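Local coordinates for BrkA translocator (Bordetella pertussis, PDB 3QQ2), which forms the outer-membrane beta-barrel pore through which the passenger domain of BrkA, a protein that inhibits classical complement activation, reaches the bacterial surface, at residues A[24-29]-A[48-53]; A[205-210]-A[249-254]; A[257-262]-A[279-284]. The protein carries 1 engineered substitution. All blocks are in the same frame, centred on the assembly; numbering follows the deposited sequence.

Contact 1 (A[24-29]-A[48-53]); sequences WARTFS and GLEIGL
Backbone hydrogen bonds join 24-29 and 48-53, two antiparallel strands whose axes come within 4.7 Å. Trp-24, Arg-26 and Phe-28 form hydrogen-bonded pairs with Gly-52, Glu-50 and Gly-48 respectively. The carbonyl O of Gly-48 accepts twice, from Phe-28 N and, nearly along its C=O axis, from Thr-27 OG1, so the threonine hydroxyl adds a side-chain bond across the pair to the ladder.

Charge pairing is centred on Glu-50. Arg-26 lies alongside it, its chain extended, and Arg-26 NE meets Glu-50 OE1 at 2.5 Å in a salt bridge, guanidinium and carboxylate planes 71° apart. Glu-50 OE2 is held by Arg-111 and His-91, a setting that would favour the ionised form of this buried acid.

Aromatic packing relies on glycine. With CG in the crowded position between N and the carbonyl carbon (chi1 56°), the Trp-24 ring folds over the opposite strand: Gly-52 CA sits 3.7 Å from the centroid of its five-membered ring, a CH-pi contact, and NE1 bonds Tyr-95 OH. Phe-28, turned likewise (chi1 69°), covers Gly-48, whose N lies 3.4 Å above the ring centre. Having no side chain, each glycine lets the ring lie flat against its backbone.

On the other face Ala-25 CB touches Ile-51 CD1 at 3.8 Å. A charged and aromatic inner face and a mostly apolar outer one (Ala-25, Leu-49, Ile-51) are typical of a transmembrane beta-barrel hairpin.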
# COMPACT_ATOMS: atom_id res chain seq x y z
N TRP A 24 21.27 7.44 34.60
CA TRP A 24 21.44 8.55 33.63
C TRP A 24 20.19 8.78 32.79
O TRP A 24 19.39 7.88 32.62
CB TRP A 24 22.69 8.36 32.75
CG TRP A 24 22.74 7.08 32.01
CD1 TRP A 24 23.38 5.93 32.39
CD2 TRP A 24 22.14 6.80 30.73
NE1 TRP A 24 23.22 4.95 31.43
CE2 TRP A 24 22.47 5.46 30.40
CE3 TRP A 24 21.38 7.54 29.83
CZ2 TRP A 24 22.05 4.85 29.23
CZ3 TRP A 24 20.97 6.95 28.66
CH2 TRP A 24 21.30 5.61 28.37
N ALA A 25 20.01 10.00 32.32
CA ALA A 25 18.96 10.27 31.36
C ALA A 25 19.48 11.12 30.21
O ALA A 25 20.24 12.09 30.42
CB ALA A 25 17.77 10.94 32.03
N ARG A 26 19.07 10.79 28.99
CA ARG A 26 19.48 11.62 27.85
C ARG A 26 18.34 11.88 26.91
O ARG A 26 17.66 10.96 26.48
CB ARG A 26 20.67 11.01 27.10
CG ARG A 26 20.36 9.77 26.29
CD ARG A 26 21.59 9.38 25.48
NE ARG A 26 21.27 8.69 24.23
CZ ARG A 26 21.01 9.30 23.09
NH1 ARG A 26 21.01 10.63 23.02
NH2 ARG A 26 20.74 8.59 22.01
N THR A 27 18.14 13.15 26.60
CA THR A 27 17.19 13.52 25.58
C THR A 27 17.93 13.96 24.31
O THR A 27 19.14 14.18 24.34
CB THR A 27 16.22 14.59 26.10
OG1 THR A 27 15.30 14.89 25.07
CG2 THR A 27 16.97 15.86 26.49
N PHE A 28 17.21 14.07 23.20
CA PHE A 28 17.80 14.49 21.92
C PHE A 28 16.74 14.80 20.90
O PHE A 28 15.60 14.34 21.02
CB PHE A 28 18.72 13.42 21.35
CG PHE A 28 18.00 12.18 20.87
CD1 PHE A 28 17.60 11.20 21.77
CD2 PHE A 28 17.73 12.00 19.53
CE1 PHE A 28 16.93 10.06 21.34
CE2 PHE A 28 17.06 10.85 19.10
CZ PHE A 28 16.66 9.89 20.01
N SER A 29 17.13 15.54 19.87
CA SER A 29 16.22 15.96 18.83
C SER A 29 16.99 16.47 17.61
O SER A 29 17.81 17.37 17.72
CB SER A 29 15.32 17.06 19.37
OG SER A 29 14.60 17.64 18.32
N GLY A 48 14.04 11.95 20.88
CA GLY A 48 14.07 10.81 21.82
C GLY A 48 14.38 11.03 23.29
O GLY A 48 14.80 12.12 23.70
N LEU A 49 14.20 9.98 24.08
CA LEU A 49 14.54 10.00 25.50
C LEU A 49 15.05 8.63 25.91
O LEU A 49 14.32 7.66 25.84
CB LEU A 49 13.31 10.37 26.29
CG LEU A 49 13.41 10.72 27.78
CD1 LEU A 49 13.24 9.47 28.69
CD2 LEU A 49 14.69 11.48 28.13
N GLU A 50 16.31 8.54 26.33
CA GLU A 50 16.83 7.32 26.96
C GLU A 50 16.95 7.42 28.49
O GLU A 50 17.10 8.52 29.06
CB GLU A 50 18.16 6.92 26.34
CG GLU A 50 17.97 5.83 25.34
CD GLU A 50 19.17 5.58 24.44
OE1 GLU A 50 20.06 6.46 24.27
OE2 GLU A 50 19.20 4.46 23.86
N ILE A 51 16.86 6.28 29.16
CA ILE A 51 17.13 6.26 30.60
C ILE A 51 17.92 5.03 30.90
O ILE A 51 17.71 4.00 30.27
CB ILE A 51 15.84 6.39 31.42
CG1 ILE A 51 16.00 7.52 32.38
CG2 ILE A 51 15.44 5.11 32.14
CD1 ILE A 51 14.87 8.42 32.26
N GLY A 52 18.87 5.11 31.82
CA GLY A 52 19.78 4.01 31.95
C GLY A 52 20.64 3.94 33.19
O GLY A 52 20.75 4.90 33.95
N LEU A 53 21.27 2.79 33.37
CA LEU A 53 22.00 2.50 34.57
C LEU A 53 23.11 1.52 34.22
O LEU A 53 22.92 0.62 33.41
CB LEU A 53 21.05 1.92 35.62
CG LEU A 53 21.61 1.16 36.82
CD1 LEU A 53 22.33 2.06 37.80
CD2 LEU A 53 20.51 0.43 37.52

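Contact 2 (A[205-210]-A[249-254]); sequences GNIVQP and DAALGK
Two neighbouring antiparallel strands of the barrel wall pair here, close to where 207-221 begins and 241-252 ends, and the backbone groups are satisfied best in the middle. Ile-207 and Ala-251 form a hydrogen-bonded pair: Ile-207 N donates to Ala-251 O at 2.9 Å, in the carbonyl plane, and Ala-251 N returns a bond of equal length to a lone pair of Ile-207 O. Ile-207 CB and Ala-251 CB meet at 3.9 Å, the small alanine allowing the branched isoleucine to sit close.

Towards Asp-249 the ladder loosens. Gln-209 N reaches Asp-249 O through a weak, bent bond, and Asp-249 N makes a weak bond of 3.4 Å to Gln-209 O. Gln-209 OE1 accepts from Arg-147 NH2, while Asp-249 OD1 has a long, weak ion pair with Arg-195, so polar residues suit this arginine-rich face.

Beyond the strand ends, Asn-206 takes over as a side-chain acceptor. Its CG is anti to the carbonyl carbon (chi1 -59°), which brings Asn-206 OD1 to Gly-253 N for a weak bond of 3.3 Å. Leu-252 crosses the same amide obliquely, Leu-252 CD1 resting 3.6 Å from Asn-206 CG.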
# COMPACT_ATOMS: atom_id res chain seq x y z
N GLY A 205 34.89 22.66 42.96
CA GLY A 205 35.22 21.32 42.50
C GLY A 205 34.80 21.13 41.07
O GLY A 205 35.27 20.21 40.39
N ASN A 206 33.93 22.03 40.61
CA ASN A 206 33.31 21.94 39.28
C ASN A 206 34.27 21.73 38.08
O ASN A 206 35.42 22.16 38.12
CB ASN A 206 32.33 23.12 39.09
CG ASN A 206 31.20 23.14 40.17
OD1 ASN A 206 31.18 22.29 41.06
ND2 ASN A 206 30.29 24.11 40.08
N ILE A 207 33.78 21.04 37.05
CA ILE A 207 34.51 20.87 35.78
C ILE A 207 33.64 21.23 34.61
O ILE A 207 32.77 20.46 34.24
CB ILE A 207 35.03 19.43 35.64
CG1 ILE A 207 36.08 19.13 36.70
CG2 ILE A 207 35.58 19.20 34.24
CD1 ILE A 207 36.45 17.67 36.80
N VAL A 208 33.85 22.41 34.03
CA VAL A 208 33.25 22.73 32.73
C VAL A 208 34.26 22.30 31.71
O VAL A 208 35.44 22.58 31.85
CB VAL A 208 32.91 24.24 32.55
CG1 VAL A 208 32.17 24.46 31.25
CG2 VAL A 208 32.04 24.72 33.66
N GLN A 209 33.80 21.58 30.69
CA GLN A 209 34.69 21.05 29.67
C GLN A 209 34.14 21.20 28.26
O GLN A 209 33.66 20.22 27.68
CB GLN A 209 35.00 19.58 29.95
CG GLN A 209 36.24 19.08 29.26
CD GLN A 209 36.12 17.66 28.80
OE1 GLN A 209 36.81 16.77 29.30
NE2 GLN A 209 35.24 17.42 27.83
N PRO A 210 34.21 22.42 27.70
CA PRO A 210 33.78 22.69 26.32
C PRO A 210 34.69 22.02 25.33
O PRO A 210 35.81 21.64 25.66
CB PRO A 210 33.95 24.20 26.16
CG PRO A 210 34.16 24.70 27.53
CD PRO A 210 34.81 23.61 28.31
N ASP A 249 30.51 19.53 28.59
CA ASP A 249 30.21 18.49 29.59
C ASP A 249 30.71 18.98 30.93
O ASP A 249 31.89 19.15 31.09
CB ASP A 249 30.86 17.13 29.28
CG ASP A 249 31.12 16.92 27.80
OD1 ASP A 249 31.91 17.72 27.26
OD2 ASP A 249 30.58 15.96 27.19
N ALA A 250 29.80 19.20 31.88
CA ALA A 250 30.16 19.60 33.24
C ALA A 250 30.05 18.45 34.23
O ALA A 250 29.14 17.65 34.14
CB ALA A 250 29.31 20.79 33.74
N ALA A 251 31.03 18.37 35.13
CA ALA A 251 30.99 17.58 36.37
C ALA A 251 30.74 18.58 37.47
O ALA A 251 31.64 19.33 37.85
CB ALA A 251 32.31 16.85 36.63
N LEU A 252 29.51 18.64 37.95
CA LEU A 252 29.19 19.58 39.00
C LEU A 252 29.20 18.87 40.32
O LEU A 252 28.30 18.09 40.61
CB LEU A 252 27.83 20.24 38.74
CG LEU A 252 27.87 21.57 37.99
CD1 LEU A 252 29.26 21.93 37.45
CD2 LEU A 252 26.81 21.57 36.89
N GLY A 253 30.25 19.12 41.10
CA GLY A 253 30.41 18.51 42.42
C GLY A 253 29.22 17.86 43.10
O GLY A 253 28.12 18.41 43.11
N LYS A 254 29.48 16.70 43.70
CA LYS A 254 28.51 15.83 44.39
C LYS A 254 27.76 14.91 43.45
O LYS A 254 26.54 14.78 43.51
CB LYS A 254 27.59 16.58 45.36
CG LYS A 254 28.24 16.70 46.73
CD LYS A 254 27.46 17.57 47.71
CE LYS A 254 28.41 18.23 48.68
NZ LYS A 254 29.53 18.84 47.88

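Contact 3 (A[257-262]-A[279-284]); sequences NLYASY and GYRYSF
Tyr-259 and Arg-281 lie side by side on one face of the strand pair, both pointing the same way, with ring and guanidinium planes 58° apart. The phenol is set by CG lying anti to the carbonyl carbon (chi1 -35°), and Tyr-259 OH passes along the aliphatic part of the arginine, 4.1 Å from Arg-281 CB. Gly-279 puts bare backbone, not a side chain, opposite the tyrosine; its carbonyl O comes to the ring edge, 3.2 Å from Tyr-259 CD1. Arg-281, CG anti to N and extended to NE, carries its charge away from 257-262 to Asp-19 and Asp-54; a long, flexible chain suits that reach.

On the other face Leu-258 meets Tyr-280 at the ring edge, Leu-258 CD2 to Tyr-280 CD2 at 4.3 Å, a loose apolar touch on the surface. Tyr-280, its CG anti to N (chi1 166°), sends its OH to His-256, so the hydroxyl end of the ring is held.

Two main-chain bonds fix the register: Tyr-259 N gives to Gly-279 O at 2.7 Å, and Gly-279 N to Tyr-259 O. Separately, Arg-281 N donates to Asn-257 O at 2.9 Å.

These strands form the last hairpin of the barrel. Strand 256-267 is flanked on its other side by 241-252, and 271-282 by the first strand, 21-34, against whose Trp-24 Arg-281 packs.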
# COMPACT_ATOMS: atom_id res chain seq x y z
N ASN A 257 26.46 15.26 36.71
CA ASN A 257 27.07 15.40 35.42
C ASN A 257 26.07 15.89 34.42
O ASN A 257 24.96 15.36 34.34
CB ASN A 257 27.59 14.06 34.96
CG ASN A 257 28.65 13.54 35.86
OD1 ASN A 257 28.38 12.71 36.73
ND2 ASN A 257 29.86 14.06 35.69
N LEU A 258 26.47 16.92 33.67
CA LEU A 258 25.64 17.50 32.64
C LEU A 258 26.42 17.52 31.34
O LEU A 258 27.61 17.87 31.33
CB LEU A 258 25.26 18.93 33.01
CG LEU A 258 24.17 19.11 34.05
CD1 LEU A 258 24.18 20.54 34.57
CD2 LEU A 258 22.81 18.74 33.49
N TYR A 259 25.73 17.14 30.25
CA TYR A 259 26.25 17.29 28.88
C TYR A 259 25.22 17.97 27.99
O TYR A 259 24.03 17.73 28.08
CB TYR A 259 26.64 15.93 28.28
CG TYR A 259 27.20 14.94 29.28
CD1 TYR A 259 26.35 14.25 30.17
CD2 TYR A 259 28.57 14.68 29.36
CE1 TYR A 259 26.87 13.32 31.11
CE2 TYR A 259 29.11 13.76 30.29
CZ TYR A 259 28.24 13.08 31.16
OH TYR A 259 28.73 12.17 32.08
N ALA A 260 25.69 18.86 27.14
CA ALA A 260 24.84 19.41 26.10
C ALA A 260 25.74 19.62 24.88
O ALA A 260 26.90 19.98 25.02
CB ALA A 260 24.18 20.72 26.56
N SER A 261 25.20 19.35 23.69
CA SER A 261 25.90 19.60 22.44
C SER A 261 24.96 20.05 21.36
O SER A 261 23.77 19.77 21.40
CB SER A 261 26.66 18.36 21.97
OG SER A 261 25.78 17.28 21.74
N TYR A 262 25.50 20.78 20.40
CA TYR A 262 24.77 21.12 19.20
C TYR A 262 25.55 20.55 18.04
O TYR A 262 26.77 20.48 18.10
CB TYR A 262 24.63 22.63 19.07
CG TYR A 262 24.18 23.10 17.70
CD1 TYR A 262 24.90 24.09 17.03
CD2 TYR A 262 23.05 22.56 17.08
CE1 TYR A 262 24.51 24.55 15.76
CE2 TYR A 262 22.65 23.00 15.81
CZ TYR A 262 23.39 24.00 15.16
OH TYR A 262 23.03 24.45 13.90
N GLY A 279 22.23 15.65 28.25
CA GLY A 279 22.33 14.44 29.05
C GLY A 279 22.72 14.72 30.48
O GLY A 279 23.53 15.62 30.71
N TYR A 280 22.14 13.97 31.43
CA TYR A 280 22.50 14.05 32.84
C TYR A 280 22.91 12.69 33.40
O TYR A 280 22.27 11.69 33.12
CB TYR A 280 21.34 14.61 33.69
CG TYR A 280 21.54 14.39 35.19
CD1 TYR A 280 21.18 13.18 35.79
CD2 TYR A 280 22.13 15.36 35.99
CE1 TYR A 280 21.39 12.95 37.16
CE2 TYR A 280 22.33 15.14 37.36
CZ TYR A 280 21.96 13.93 37.93
OH TYR A 280 22.16 13.70 39.26
N ARG A 281 23.94 12.67 34.24
CA ARG A 281 24.37 11.43 34.91
C ARG A 281 24.75 11.69 36.37
O ARG A 281 25.42 12.69 36.66
CB ARG A 281 25.53 10.76 34.17
CG ARG A 281 26.23 9.65 34.96
CD ARG A 281 27.25 8.89 34.13
NE ARG A 281 27.86 7.78 34.86
CZ ARG A 281 27.49 6.49 34.75
NH1 ARG A 281 26.50 6.11 33.93
NH2 ARG A 281 28.10 5.56 35.48
N TYR A 282 24.34 10.78 37.25
CA TYR A 282 24.57 10.85 38.71
C TYR A 282 25.59 9.78 39.04
O TYR A 282 25.39 8.60 38.76
CB TYR A 282 23.26 10.56 39.46
CG TYR A 282 23.19 10.92 40.95
CD1 TYR A 282 24.30 10.79 41.78
CD2 TYR A 282 21.98 11.35 41.54
CE1 TYR A 282 24.23 11.11 43.13
CE2 TYR A 282 21.90 11.67 42.90
CZ TYR A 282 23.05 11.54 43.68
OH TYR A 282 23.03 11.85 45.02
N SER A 283 26.70 10.20 39.64
CA SER A 283 27.80 9.29 39.95
C SER A 283 27.55 8.55 41.25
O SER A 283 28.34 7.71 41.68
CB SER A 283 29.11 10.06 39.99
OG SER A 283 29.48 10.35 38.66
N PHE A 284 26.41 8.89 41.85
CA PHE A 284 25.75 8.15 42.93
C PHE A 284 26.62 7.81 44.13
O PHE A 284 27.55 7.01 44.01
CB PHE A 284 25.01 6.90 42.42
CG PHE A 284 23.82 6.56 43.28
CD1 PHE A 284 23.99 5.88 44.49
CD2 PHE A 284 22.54 6.97 42.92
CE1 PHE A 284 22.91 5.60 45.31
CE2 PHE A 284 21.46 6.69 43.73
CZ PHE A 284 21.65 6.01 44.93
OXT PHE A 284 26.37 8.29 45.24

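Along the chain the contacts come in the order 1, 2, 3, each closing before the next opens; around the barrel wall contact 3 stands between 2 and 1. Contact 1 pairs the first two strands, contact 2 joins 207-221 to 241-252, and contact 3 is the final hairpin. The centre of contact 3 lies about 10 Å from that of contact 1 and about 9 Å from that of contact 2, whereas the centres of contacts 1 and 2 are about 19 Å apart. Ala-25 O probably accepts a hydrogen bond from Tyr-280 N, closing the barrel, and Ala-250 N probably bonds Leu-258 O. Contacts 1 and 3 thus flank the seam where first and last strands meet, with contact 2 further round.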